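Local coordinates for protein superoxide dismutase [Fe] (Aquifex pyrophilus, PDB 1COJ) that destroys toxic superoxide radicals, converting them to hydrogen peroxide and oxygen with one iron ion per subunit of a homotetramer, at residues Leu5-His10 / Gly34-Tyr39; Gln14-Ile19 / Gly86-Gly91; Gly94-Ala99 / Ile188-Val193; Glu105-Gly110 / Ser137-Val142. All coordinates share one frame; numbering follows the deposited sequence.

Interaction 1. Residues Leu5-His10 / Gly34-Tyr39; sequences LEPKDH and GYVAKY
Leu-5 and Val-36 mark the closest approach of the two backbones, with Leu-5 CA 6.4 Å from Val-36 CA. Extended phi/psi values from Leu-5 to Pro-7 carry the N-terminal loop past a regular helical turn, in which Lys-38 N bonds to Gly-34 O and Tyr-39 N to Tyr-35 O. Val-36 and Tyr-39, three residues apart on that helix, both direct their side chains at the passing loop. Val-36 meets it with one methyl: CG1, anti to the backbone N (chi1 173°), lies 3.6 Å from Leu-5 O and 3.8 Å from Pro-7 CD. The proline ring and the valine branch cross at about a right angle. Helix 21-47 is the first arm of the alpha-hairpin that forms the N-terminal domain of iron/manganese superoxide dismutases, and Val-36 also touches Val-78 on the second arm, helix 63-86. The Val-36 side chain is about 12 Å from the iron, so the contact lies outside the metal's first shell. Further along the helix, Leu-5 spreads both methyls on one side of the Tyr-39 ring. CD1 approaches Tyr-39 CE2 obliquely at 3.6 Å. CD2 makes an off-centre CH-pi contact, 4.2 Å from the centroid of the Tyr-39 ring and 29° from its normal. Polar bonds outside the two segments steady the loop at both ends of this apolar patch, Leu-5 N bonding to Asn-40 OD1 and Lys-8 N to Tyr-32 OH. Tyr-39 in turn packs its ring against that of Tyr-75.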
# COMPACT_ATOMS: atom_id res chain seq x y z
N LEU A 5 6.77 22.70 12.20
CA LEU A 5 6.56 23.46 10.99
C LEU A 5 5.35 24.37 11.17
O LEU A 5 4.56 24.20 12.09
CB LEU A 5 6.28 22.50 9.82
CG LEU A 5 7.41 21.95 8.94
CD1 LEU A 5 8.59 21.47 9.77
CD2 LEU A 5 6.87 20.81 8.09
N GLU A 6 5.26 25.38 10.32
CA GLU A 6 4.13 26.30 10.33
C GLU A 6 3.76 26.51 8.88
O GLU A 6 4.63 26.49 8.00
CB GLU A 6 4.47 27.62 11.02
CG GLU A 6 4.56 27.53 12.56
CD GLU A 6 3.29 26.98 13.23
OE1 GLU A 6 3.41 26.48 14.37
OE2 GLU A 6 2.19 27.06 12.64
N PRO A 7 2.45 26.65 8.59
CA PRO A 7 2.01 26.84 7.21
C PRO A 7 2.57 28.12 6.59
O PRO A 7 2.90 29.08 7.29
CB PRO A 7 0.48 26.88 7.35
CG PRO A 7 0.28 27.43 8.72
CD PRO A 7 1.31 26.69 9.53
N LYS A 8 2.72 28.11 5.27
CA LYS A 8 3.22 29.27 4.55
C LYS A 8 2.04 29.94 3.86
O LYS A 8 1.77 29.68 2.68
CB LYS A 8 4.28 28.85 3.54
CG LYS A 8 5.46 28.15 4.19
CD LYS A 8 6.54 27.85 3.19
CE LYS A 8 7.70 27.14 3.87
NZ LYS A 8 8.84 26.97 2.94
N ASP A 9 1.34 30.80 4.60
CA ASP A 9 0.17 31.50 4.08
C ASP A 9 0.42 32.29 2.81
O ASP A 9 -0.45 32.39 1.96
CB ASP A 9 -0.43 32.42 5.15
CG ASP A 9 -1.16 31.65 6.22
OD1 ASP A 9 -2.29 31.18 5.96
OD2 ASP A 9 -0.61 31.50 7.32
N HIS A 10 1.64 32.80 2.65
CA HIS A 10 1.97 33.59 1.47
C HIS A 10 1.92 32.79 0.17
O HIS A 10 2.04 33.35 -0.92
CB HIS A 10 3.35 34.24 1.63
CG HIS A 10 4.50 33.29 1.51
ND1 HIS A 10 5.08 32.66 2.58
CD2 HIS A 10 5.20 32.88 0.41
CE1 HIS A 10 6.09 31.92 2.17
NE2 HIS A 10 6.18 32.03 0.86
N GLY A 34 -3.86 20.90 7.72
CA GLY A 34 -4.10 19.72 8.53
C GLY A 34 -2.87 18.84 8.58
O GLY A 34 -2.57 18.23 9.61
N TYR A 35 -2.14 18.77 7.46
CA TYR A 35 -0.92 17.97 7.38
C TYR A 35 0.16 18.60 8.24
O TYR A 35 0.96 17.89 8.86
CB TYR A 35 -0.43 17.87 5.93
CG TYR A 35 -1.40 17.16 5.02
CD1 TYR A 35 -1.92 15.91 5.35
CD2 TYR A 35 -1.83 17.75 3.83
CE1 TYR A 35 -2.84 15.26 4.53
CE2 TYR A 35 -2.75 17.11 3.00
CZ TYR A 35 -3.25 15.87 3.35
OH TYR A 35 -4.14 15.21 2.53
N VAL A 36 0.20 19.93 8.28
CA VAL A 36 1.18 20.65 9.09
C VAL A 36 0.93 20.35 10.57
O VAL A 36 1.85 20.00 11.31
CB VAL A 36 1.12 22.18 8.82
CG1 VAL A 36 2.03 22.93 9.79
CG2 VAL A 36 1.52 22.49 7.38
N ALA A 37 -0.34 20.44 10.97
CA ALA A 37 -0.72 20.18 12.36
C ALA A 37 -0.38 18.76 12.80
O ALA A 37 0.17 18.55 13.88
CB ALA A 37 -2.20 20.46 12.55
N LYS A 38 -0.72 17.78 11.97
CA LYS A 38 -0.45 16.39 12.30
C LYS A 38 1.04 16.05 12.31
O LYS A 38 1.49 15.26 13.15
CB LYS A 38 -1.23 15.45 11.38
CG LYS A 38 -2.66 15.27 11.82
CD LYS A 38 -2.72 14.65 13.20
CE LYS A 38 -4.14 14.52 13.68
NZ LYS A 38 -4.19 13.74 14.94
N TYR A 39 1.80 16.66 11.41
CA TYR A 39 3.23 16.43 11.36
C TYR A 39 3.82 16.89 12.69
O TYR A 39 4.65 16.20 13.29
CB TYR A 39 3.87 17.22 10.21
CG TYR A 39 5.39 17.19 10.21
CD1 TYR A 39 6.09 16.14 9.62
CD2 TYR A 39 6.12 18.21 10.82
CE1 TYR A 39 7.48 16.11 9.64
CE2 TYR A 39 7.50 18.19 10.85
CZ TYR A 39 8.18 17.14 10.26
OH TYR A 39 9.56 17.11 10.31

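Interaction 2. Residues Gln14-Ile19 / Gly86-Gly91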
# COMPACT_ATOMS: atom_id res chain seq x y z
N GLN A 14 -4.88 32.78 -5.56
CA GLN A 14 -6.17 33.44 -5.58
C GLN A 14 -6.48 33.92 -6.99
O GLN A 14 -5.58 34.32 -7.73
CB GLN A 14 -6.19 34.62 -4.61
CG GLN A 14 -7.41 34.67 -3.70
CD GLN A 14 -7.50 33.46 -2.78
OE1 GLN A 14 -8.08 32.43 -3.12
NE2 GLN A 14 -6.89 33.57 -1.61
N ASN A 15 -7.75 33.83 -7.37
CA ASN A 15 -8.24 34.26 -8.67
C ASN A 15 -7.60 33.52 -9.83
O ASN A 15 -7.32 34.11 -10.88
CB ASN A 15 -8.09 35.78 -8.84
CG ASN A 15 -8.81 36.57 -7.76
OD1 ASN A 15 -9.87 36.16 -7.29
ND2 ASN A 15 -8.24 37.69 -7.37
N LEU A 16 -7.36 32.22 -9.65
CA LEU A 16 -6.76 31.41 -10.71
C LEU A 16 -7.75 31.25 -11.86
O LEU A 16 -8.96 31.35 -11.68
CB LEU A 16 -6.35 30.04 -10.18
CG LEU A 16 -5.32 29.99 -9.04
CD1 LEU A 16 -5.08 28.56 -8.62
CD2 LEU A 16 -4.03 30.64 -9.50
N GLU A 17 -7.22 31.00 -13.04
CA GLU A 17 -8.03 30.82 -14.23
C GLU A 17 -8.44 29.34 -14.35
O GLU A 17 -7.63 28.49 -14.72
CB GLU A 17 -7.22 31.26 -15.46
CG GLU A 17 -8.00 31.32 -16.75
CD GLU A 17 -7.14 31.79 -17.91
OE1 GLU A 17 -6.45 32.83 -17.77
OE2 GLU A 17 -7.16 31.12 -18.97
N GLY A 18 -9.69 29.04 -14.03
CA GLY A 18 -10.17 27.67 -14.12
C GLY A 18 -10.21 26.94 -12.79
O GLY A 18 -10.73 25.83 -12.71
N ILE A 19 -9.62 27.54 -11.76
CA ILE A 19 -9.62 26.95 -10.43
C ILE A 19 -10.11 28.04 -9.49
O ILE A 19 -9.40 29.01 -9.22
CB ILE A 19 -8.20 26.45 -10.04
CG1 ILE A 19 -7.72 25.40 -11.04
CG2 ILE A 19 -8.24 25.84 -8.64
CD1 ILE A 19 -6.29 24.93 -10.83
N GLY A 86 2.69 26.92 -4.55
CA GLY A 86 3.75 27.85 -4.89
C GLY A 86 4.04 28.07 -6.36
O GLY A 86 4.65 29.08 -6.72
N MET A 87 3.59 27.17 -7.21
CA MET A 87 3.83 27.32 -8.63
C MET A 87 2.60 27.74 -9.43
O MET A 87 2.60 27.64 -10.66
CB MET A 87 4.43 26.04 -9.22
CG MET A 87 3.50 24.84 -9.22
SD MET A 87 4.24 23.41 -10.02
CE MET A 87 4.06 23.86 -11.73
N LEU A 88 1.57 28.22 -8.75
CA LEU A 88 0.34 28.65 -9.41
C LEU A 88 0.13 30.17 -9.31
O LEU A 88 0.22 30.74 -8.22
CB LEU A 88 -0.88 27.92 -8.84
CG LEU A 88 -0.96 26.41 -9.11
CD1 LEU A 88 -2.03 25.79 -8.23
CD2 LEU A 88 -1.24 26.15 -10.58
N THR A 89 -0.09 30.81 -10.46
CA THR A 89 -0.34 32.26 -10.52
C THR A 89 -1.48 32.45 -11.51
O THR A 89 -1.54 31.75 -12.52
CB THR A 89 0.89 33.06 -11.04
OG1 THR A 89 2.09 32.47 -10.56
CG2 THR A 89 0.87 34.45 -10.55
N PRO A 90 -2.40 33.39 -11.23
CA PRO A 90 -3.54 33.63 -12.12
C PRO A 90 -3.13 33.88 -13.58
O PRO A 90 -2.41 34.82 -13.89
CB PRO A 90 -4.23 34.85 -11.49
CG PRO A 90 -3.15 35.48 -10.64
CD PRO A 90 -2.48 34.28 -10.06
N GLY A 91 -3.56 32.98 -14.46
CA GLY A 91 -3.26 33.09 -15.87
C GLY A 91 -1.87 32.63 -16.26
O GLY A 91 -1.53 32.61 -17.44
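Leu-16 lays its CD2 methyl against the peptide link between Thr-89 and Pro-90: CD2 is 3.7 Å from Thr-89 C and 3.6 Å from Pro-90 N, a prolyl nitrogen with no hydrogen to offer. The other methyl is carried onward by an extended second torsion (chi2 178° to CD1), and Leu-16 CD1 meets Leu-88 CD1 at 4.1 Å, the two leucine side chains crossing at about a right angle. The main chains come close here, with 4.2 Å between Leu-16 CA and Pro-90 CA, and the touching parts run 50° apart. Segment 14-19 leads into helix 21-47 and segment 86-91 leaves helix 63-86, so the contact joins the loop that enters the alpha-hairpin to the loop that leaves it. Its buried side is near the active site: the Leu-88 side chain is about 7 Å from that of the iron ligand His-27. Leu-16 packs on Ile-24 of the first hairpin helix and Leu-88 on Phe-184 of helix 177-186. Toward the surface the contact turns to backbone oxygens. Pro-90 CB sits 3.2 Å from Asn-15 O, a tight van der Waals fit, while Pro-90 CD lies 3.9 Å from Gln-14 O. Glu-17 sets CG anti to its backbone N and continues extended beyond it, and its OE1 ends 3.7 Å from Gly-91 CA.

Interaction 3. Residues Gly94-Ala99 / Ile188-Val193; sequences GEPSEA and INWDVV
Two helix starts of the C-terminal domain meet here: the approach to helix 98-107 lies against the first turn of helix 190-207. Asn-189 is the N-cap of the latter, its OD1 accepting weak bonds from Asp-191 N and Val-192 N, and Ser-97 caps the former through OG. The contact itself is carried by the indole of Trp-190, where chi1 of -70° sets CG anti to the carbonyl carbon and against Glu-95 C and CA. Pro-96 CD sits over one face as a CH-pi donor, 3.8 Å from the centroid of the five-membered ring of Trp-190 and 14° from its normal. Pro-96 CB extends this overlap to the six-membered ring, 3.8 Å from Trp-190 CE3. The opposite face receives Ile-188 CG2, so the ring is held between the proline ring and the gamma methyl of an isoleucine. Nearer the backbone, Trp-190 CB lies 3.4 Å from Glu-95 N, and Trp-190 CD1 is 3.7 Å from Gly-94 O. Gly-94, with positive phi, brings its CA to 3.8 Å from Asp-191 OD1. Asp-191 finds its stronger partner outside the segments, its OD2 forming a salt bridge with Lys-93 NZ. An alanine in place of Trp-190 would probably open a gap between Pro-96 and Ile-188, leaving both without the aromatic faces they pack on. Outside the two segments, Trp-190 also touches Leu-100 on helix 98-107 and Ile-160 on strand 157-163, so the indole bridges two helices and one strand of the antiparallel sheet.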
# COMPACT_ATOMS: atom_id res chain seq x y z
N GLY A 94 5.55 33.85 -17.24
CA GLY A 94 6.79 33.44 -17.86
C GLY A 94 6.62 32.32 -18.87
O GLY A 94 5.52 32.07 -19.36
N GLU A 95 7.73 31.65 -19.16
CA GLU A 95 7.78 30.53 -20.10
C GLU A 95 8.92 29.61 -19.70
O GLU A 95 9.84 30.02 -18.99
CB GLU A 95 8.07 31.03 -21.52
CG GLU A 95 6.89 31.56 -22.29
CD GLU A 95 7.29 31.93 -23.71
OE1 GLU A 95 7.83 31.05 -24.41
OE2 GLU A 95 7.07 33.10 -24.11
N PRO A 96 8.86 28.34 -20.12
CA PRO A 96 9.96 27.45 -19.74
C PRO A 96 11.26 27.94 -20.39
O PRO A 96 11.27 28.36 -21.55
CB PRO A 96 9.51 26.09 -20.30
CG PRO A 96 8.53 26.45 -21.38
CD PRO A 96 7.78 27.60 -20.80
N SER A 97 12.34 27.93 -19.62
CA SER A 97 13.64 28.38 -20.11
C SER A 97 14.16 27.52 -21.25
O SER A 97 13.73 26.37 -21.43
CB SER A 97 14.64 28.40 -18.96
OG SER A 97 14.83 27.10 -18.42
N GLU A 98 15.11 28.05 -22.00
CA GLU A 98 15.70 27.31 -23.11
C GLU A 98 16.40 26.07 -22.58
O GLU A 98 16.29 25.00 -23.17
CB GLU A 98 16.68 28.18 -23.90
CG GLU A 98 16.01 29.34 -24.64
CD GLU A 98 14.95 28.89 -25.66
OE1 GLU A 98 13.79 29.34 -25.56
OE2 GLU A 98 15.29 28.10 -26.56
N ALA A 99 17.07 26.21 -21.45
CA ALA A 99 17.77 25.10 -20.83
C ALA A 99 16.78 23.99 -20.47
O ALA A 99 17.04 22.81 -20.72
CB ALA A 99 18.52 25.56 -19.59
N ILE A 188 0.42 27.89 -14.61
CA ILE A 188 1.78 27.59 -14.19
C ILE A 188 2.70 28.81 -14.18
O ILE A 188 2.77 29.55 -15.16
CB ILE A 188 2.43 26.48 -15.05
CG1 ILE A 188 1.70 25.15 -14.82
CG2 ILE A 188 3.91 26.34 -14.72
CD1 ILE A 188 2.25 23.99 -15.64
N ASN A 189 3.35 29.04 -13.05
CA ASN A 189 4.29 30.13 -12.90
C ASN A 189 5.65 29.58 -13.31
O ASN A 189 6.35 28.95 -12.51
CB ASN A 189 4.33 30.62 -11.45
CG ASN A 189 5.22 31.83 -11.26
OD1 ASN A 189 6.15 32.07 -12.04
ND2 ASN A 189 4.94 32.60 -10.23
N TRP A 190 6.02 29.79 -14.57
CA TRP A 190 7.28 29.30 -15.09
C TRP A 190 8.53 29.91 -14.48
O TRP A 190 9.61 29.32 -14.58
CB TRP A 190 7.31 29.42 -16.61
CG TRP A 190 6.37 28.45 -17.25
CD1 TRP A 190 5.14 28.73 -17.78
CD2 TRP A 190 6.57 27.04 -17.39
NE1 TRP A 190 4.56 27.57 -18.24
CE2 TRP A 190 5.42 26.52 -18.01
CE3 TRP A 190 7.62 26.17 -17.05
CZ2 TRP A 190 5.27 25.16 -18.30
CZ3 TRP A 190 7.47 24.82 -17.34
CH2 TRP A 190 6.31 24.33 -17.96
N ASP A 191 8.40 31.06 -13.84
CA ASP A 191 9.54 31.69 -13.18
C ASP A 191 9.97 30.76 -12.05
O ASP A 191 11.16 30.51 -11.85
CB ASP A 191 9.16 33.06 -12.62
CG ASP A 191 8.99 34.13 -13.69
OD1 ASP A 191 9.11 33.81 -14.90
OD2 ASP A 191 8.75 35.29 -13.33
N VAL A 192 8.97 30.23 -11.33
CA VAL A 192 9.20 29.32 -10.22
C VAL A 192 9.81 28.00 -10.71
O VAL A 192 10.84 27.56 -10.20
CB VAL A 192 7.87 29.03 -9.46
CG1 VAL A 192 8.05 27.92 -8.43
CG2 VAL A 192 7.40 30.30 -8.76
N VAL A 193 9.20 27.41 -11.73
CA VAL A 193 9.68 26.15 -12.29
C VAL A 193 11.10 26.28 -12.85
O VAL A 193 11.95 25.42 -12.61
CB VAL A 193 8.73 25.62 -13.39
CG1 VAL A 193 9.25 24.30 -13.96
CG2 VAL A 193 7.33 25.44 -12.83

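Interaction 4. Residues Glu105-Gly110 / Ser137-Val142; sequences EEDIGG and SGRLVV
Asp-107 reaches from the last turn of helix 98-107 to strand 139-145, the outermost strand on one side of the chain's three-stranded antiparallel sheet. Its CB starts 4.0 Å from Leu-140 N, and CG, anti to the carbonyl carbon (chi1 -70°), stands over one face of the Arg-139 guanidinium. OD1 accepts a nearly straight hydrogen bond from Leu-140 N, 2.9 Å long with an N-H...O angle of 166°, the donor lying above the carboxylate plane (47° out of it). Lys-103 NZ forms a salt bridge with this same oxygen. OD2 lies 3.4 Å from Arg-139 NH1, but well out of the guanidinium plane, so the attraction is one of charge with no N-H aimed at the oxygen. An alanine here would probably leave Leu-140 N without its acceptor and the charges of Lys-103 and Arg-139 without their carboxylate mate. Beside the aspartate, Ile-108 CD1 rests 3.8 Å from Leu-140 O. A water in the guanidinium plane, at its edge, donates to Glu-106 O at 2.9 Å and accepts a weak bond from Arg-139 NH2 at 3.5 Å.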
# COMPACT_ATOMS: atom_id res chain seq x y z
N GLU A 105 13.59 17.96 -24.21
CA GLU A 105 13.70 17.47 -25.56
C GLU A 105 14.54 16.20 -25.63
O GLU A 105 14.12 15.21 -26.21
CB GLU A 105 14.30 18.55 -26.44
CG GLU A 105 14.08 18.34 -27.92
CD GLU A 105 14.65 19.45 -28.77
OE1 GLU A 105 15.05 19.17 -29.92
OE2 GLU A 105 14.70 20.61 -28.29
N GLU A 106 15.70 16.21 -24.99
CA GLU A 106 16.56 15.04 -25.03
C GLU A 106 16.13 13.89 -24.12
O GLU A 106 16.35 12.72 -24.45
CB GLU A 106 18.03 15.42 -24.79
CG GLU A 106 18.31 16.20 -23.53
CD GLU A 106 19.75 16.68 -23.46
OE1 GLU A 106 19.98 17.90 -23.54
OE2 GLU A 106 20.66 15.82 -23.33
N ASP A 107 15.51 14.20 -22.98
CA ASP A 107 15.06 13.16 -22.05
C ASP A 107 13.68 12.61 -22.34
O ASP A 107 13.46 11.41 -22.24
CB ASP A 107 15.09 13.68 -20.61
CG ASP A 107 16.49 13.89 -20.09
OD1 ASP A 107 16.62 14.55 -19.04
OD2 ASP A 107 17.46 13.39 -20.70
N ILE A 108 12.74 13.50 -22.66
CA ILE A 108 11.36 13.10 -22.92
C ILE A 108 11.00 13.02 -24.41
O ILE A 108 10.16 12.21 -24.79
CB ILE A 108 10.37 14.07 -22.21
CG1 ILE A 108 10.78 14.31 -20.75
CG2 ILE A 108 8.95 13.50 -22.27
CD1 ILE A 108 10.63 13.11 -19.85
N GLY A 109 11.58 13.90 -25.22
CA GLY A 109 11.27 13.89 -26.64
C GLY A 109 10.74 15.22 -27.15
O GLY A 109 10.66 15.44 -28.36
N GLY A 110 10.36 16.10 -26.24
CA GLY A 110 9.86 17.40 -26.64
C GLY A 110 8.78 17.89 -25.71
O GLY A 110 8.25 17.11 -24.92
N SER A 137 20.28 9.23 -12.33
CA SER A 137 20.54 9.11 -13.77
C SER A 137 20.75 10.47 -14.43
O SER A 137 21.24 10.55 -15.56
CB SER A 137 19.38 8.39 -14.46
OG SER A 137 18.23 9.21 -14.50
N GLY A 138 20.36 11.54 -13.73
CA GLY A 138 20.50 12.88 -14.27
C GLY A 138 19.47 13.15 -15.36
O GLY A 138 19.63 14.09 -16.13
N ARG A 139 18.41 12.36 -15.39
CA ARG A 139 17.36 12.51 -16.39
C ARG A 139 16.04 12.97 -15.79
O ARG A 139 15.74 12.69 -14.62
CB ARG A 139 17.13 11.18 -17.11
CG ARG A 139 18.34 10.67 -17.88
CD ARG A 139 18.19 9.19 -18.20
NE ARG A 139 17.01 8.89 -19.02
CZ ARG A 139 16.85 9.30 -20.27
NH1 ARG A 139 17.78 10.03 -20.87
NH2 ARG A 139 15.76 8.95 -20.94
N LEU A 140 15.26 13.71 -16.58
CA LEU A 140 13.95 14.16 -16.14
C LEU A 140 13.06 12.93 -16.27
O LEU A 140 13.17 12.18 -17.24
CB LEU A 140 13.42 15.28 -17.03
CG LEU A 140 14.13 16.63 -16.95
CD1 LEU A 140 13.51 17.60 -17.94
CD2 LEU A 140 14.05 17.19 -15.54
N VAL A 141 12.23 12.71 -15.26
CA VAL A 141 11.32 11.57 -15.25
C VAL A 141 9.95 11.97 -14.70
O VAL A 141 9.83 12.94 -13.95
CB VAL A 141 11.86 10.39 -14.39
CG1 VAL A 141 13.21 9.91 -14.91
CG2 VAL A 141 11.96 10.79 -12.94
N VAL A 142 8.92 11.24 -15.12
CA VAL A 142 7.58 11.49 -14.65
C VAL A 142 7.34 10.42 -13.59
O VAL A 142 7.47 9.23 -13.86
CB VAL A 142 6.55 11.37 -15.78
CG1 VAL A 142 5.15 11.52 -15.22
CG2 VAL A 142 6.80 12.44 -16.83
O HOH W 1 15.91 9.86 -24.28

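Overall arrangement
From the N terminus, interaction 1 folds residues 5-10 back on the first hairpin helix, closing a short loop. Before that loop is complete the chain opens interaction 2, whose segment 14-19 waits for 86-91 after the second hairpin helix, so the two cross in sequence. Interaction 3 begins just beyond, spanning the C-terminal domain from 94-99 to the start of the last helix. Interaction 4 falls within that span and shares helix 98-107 with it, tying the helix's far end to the sheet. One place where the two domains meet is the touch between interactions 2 and 3, Met-87 O lying 2.9 Å from Asn-189 N, a probable hydrogen bond. Interactions 1 and 4 sit on opposite sides of the chain's centre, yet both touch the same neighbouring subunit.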